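Local structure of protoporphyrinogen oxidase (Exiguobacterium sibiricum, 3LOV) at residues A[231-234]-A[235-239]. The protein probably oxidises coproporphyrinogen III to coproporphyrin III with molecular oxygen, using FAD as its cofactor, in the biosynthesis of heme b. Numbering follows the deposited sequence.
Sequences LETG and LESLI
Ser237 reaches back from the first turn of helix 235-245 to Thr233 and Gly234, tying the helix to the type I beta turn from Leu231, the last residue of strand 228-231, to Gly234. This strand-to-helix junction belongs to the flavin-containing amine oxidoreductase fold and lies near the FAD. Gly234 N closes the turn on Leu231 O at 2.8 Å. Wedged between the backbone N and the carbonyl carbon (chi1 70°), the Ser237 hydroxyl faces the turn and forms two hydrogen bonds there. It accepts from Thr233 OG1, with 2.7 Å between that atom and Ser237 OG, and donates to Gly234 O at 2.6 Å, nearly in line with the C=O bond (160°) and in the carbonyl plane. Ser237 N grips the same oxygen from above that plane, 3.0 Å from Gly234 O, so hydroxyl and amide share one acceptor. Without this hydroxyl, as with an alanine here, Thr233 OG1 would probably lose its acceptor and Gly234 O one of its two donors from Ser237. Next to these hydrogen bonds, Leu231 crosses Leu238 at about a right angle, its CD1 branch 4.0 Å from Leu238 CB. The Leu235 side chain lies about 6 Å from the bound FAD and about 4 Å from the side chain of Leu447, an FAD-binding residue. The same CD1 of Leu231 also lies against the serine hydroxyl, 3.9 Å from Ser237 OG.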
ATOM      1  N   LEU A 231      15.088  -2.474   3.064  1.00 19.27           N
ATOM      2  CA  LEU A 231      16.519  -2.393   2.853  1.00 21.40           C
ATOM      3  C   LEU A 231      17.184  -1.629   3.993  1.00 21.27           C
ATOM      4  O   LEU A 231      16.686  -0.594   4.467  1.00 20.36           O
ATOM      5  CB  LEU A 231      16.842  -1.709   1.514  1.00 17.65           C
ATOM      6  CG  LEU A 231      16.284  -2.368   0.246  1.00 22.40           C
ATOM      7  CD1 LEU A 231      16.374  -1.366  -0.901  1.00 20.89           C
ATOM      8  CD2 LEU A 231      17.021  -3.677  -0.170  1.00 13.93           C
ATOM      9  N   GLU A 232      18.375  -2.123   4.340  1.00 20.66           N
ATOM     10  CA  GLU A 232      19.196  -1.581   5.404  0.70 20.77           C
ATOM     11  C   GLU A 232      19.513  -0.133   5.122  1.00 20.39           C
ATOM     12  O   GLU A 232      19.610   0.689   6.026  1.00 21.07           O
ATOM     13  CB  GLU A 232      20.517  -2.390   5.484  0.70 24.77           C
ATOM     14  CG  GLU A 232      21.356  -2.151   6.748  0.70 31.35           C
ATOM     15  CD  GLU A 232      22.002  -0.782   6.797  0.70 36.25           C
ATOM     16  OE1 GLU A 232      22.508  -0.295   5.762  0.70 42.21           O
ATOM     17  OE2 GLU A 232      22.003  -0.181   7.885  0.70 40.69           O
ATOM     18  N   THR A 233      19.681   0.182   3.852  1.00 20.62           N
ATOM     19  CA  THR A 233      20.049   1.507   3.424  1.00 20.46           C
ATOM     20  C   THR A 233      18.790   2.327   3.137  1.00 20.65           C
ATOM     21  O   THR A 233      18.886   3.424   2.644  1.00 24.26           O
ATOM     22  CB  THR A 233      20.905   1.426   2.140  1.00 20.18           C
ATOM     23  OG1 THR A 233      20.286   0.507   1.238  1.00 21.89           O
ATOM     24  CG2 THR A 233      22.313   0.910   2.464  1.00 27.85           C
ATOM     25  N   GLY A 234      17.617   1.771   3.406  1.00 19.84           N
ATOM     26  CA  GLY A 234      16.355   2.523   3.297  1.00 17.59           C
ATOM     27  C   GLY A 234      15.748   2.352   1.924  1.00 19.56           C
ATOM     28  O   GLY A 234      16.472   2.086   0.956  1.00 18.39           O
ATOM     29  N   LEU A 235      14.421   2.487   1.827  1.00 20.30           N
ATOM     30  CA  LEU A 235      13.746   2.205   0.561  1.00 19.13           C
ATOM     31  C   LEU A 235      14.097   3.278  -0.442  1.00 17.13           C
ATOM     32  O   LEU A 235      14.107   3.027  -1.647  1.00 18.83           O
ATOM     33  CB  LEU A 235      12.238   2.040   0.726  1.00 21.54           C
ATOM     34  CG  LEU A 235      11.700   0.703   1.247  1.00 21.86           C
ATOM     35  CD1 LEU A 235      10.193   0.755   1.202  1.00 20.50           C
ATOM     36  CD2 LEU A 235      12.197  -0.469   0.456  1.00 26.36           C
ATOM     37  N   GLU A 236      14.468   4.465   0.016  1.00 19.07           N
ATOM     38  CA  GLU A 236      14.873   5.488  -0.944  1.00 19.89           C
ATOM     39  C   GLU A 236      16.155   5.087  -1.712  1.00 21.51           C
ATOM     40  O   GLU A 236      16.352   5.494  -2.878  1.00 19.26           O
ATOM     41  CB  GLU A 236      15.013   6.854  -0.265  1.00 20.94           C
ATOM     42  CG  GLU A 236      14.997   8.027  -1.266  1.00 23.10           C
ATOM     43  CD  GLU A 236      14.881   9.433  -0.631  1.00 24.19           C
ATOM     44  OE1 GLU A 236      14.531   9.573   0.571  1.00 18.06           O
ATOM     45  OE2 GLU A 236      15.087  10.403  -1.372  1.00 26.65           O
ATOM     46  N   SER A 237      16.992   4.237  -1.106  1.00 22.45           N
ATOM     47  CA  SER A 237      18.209   3.758  -1.798  1.00 23.02           C
ATOM     48  C   SER A 237      17.848   2.930  -3.031  1.00 22.69           C
ATOM     49  O   SER A 237      18.547   2.974  -4.020  1.00 22.13           O
ATOM     50  CB  SER A 237      19.158   3.014  -0.870  1.00 20.88           C
ATOM     51  OG  SER A 237      18.637   1.789  -0.476  1.00 21.03           O
ATOM     52  N   LEU A 238      16.695   2.270  -3.009  1.00 23.08           N
ATOM     53  CA  LEU A 238      16.202   1.598  -4.206  1.00 21.52           C
ATOM     54  C   LEU A 238      15.934   2.607  -5.321  1.00 21.34           C
ATOM     55  O   LEU A 238      16.291   2.357  -6.462  1.00 21.40           O
ATOM     56  CB  LEU A 238      14.956   0.768  -3.911  1.00 21.98           C
ATOM     57  CG  LEU A 238      14.064   0.317  -5.074  1.00 26.74           C
ATOM     58  CD1 LEU A 238      14.811  -0.609  -6.023  1.00 15.61           C
ATOM     59  CD2 LEU A 238      12.780  -0.320  -4.514  1.00 20.18           C
ATOM     60  N   ILE A 239      15.296   3.733  -4.991  1.00 22.10           N
ATOM     61  CA  ILE A 239      14.998   4.788  -5.985  1.00 21.51           C
ATOM     62  C   ILE A 239      16.317   5.316  -6.624  1.00 17.56           C
ATOM     63  O   ILE A 239      16.451   5.369  -7.851  1.00 17.98           O
ATOM     64  CB  ILE A 239      14.179   5.937  -5.336  1.00 19.32           C
ATOM     65  CG1 ILE A 239      12.848   5.403  -4.755  1.00 16.34           C
ATOM     66  CG2 ILE A 239      13.957   7.035  -6.275  1.00 13.13           C
ATOM     67  CD1 ILE A 239      11.963   4.587  -5.717  1.00 14.19           C
TER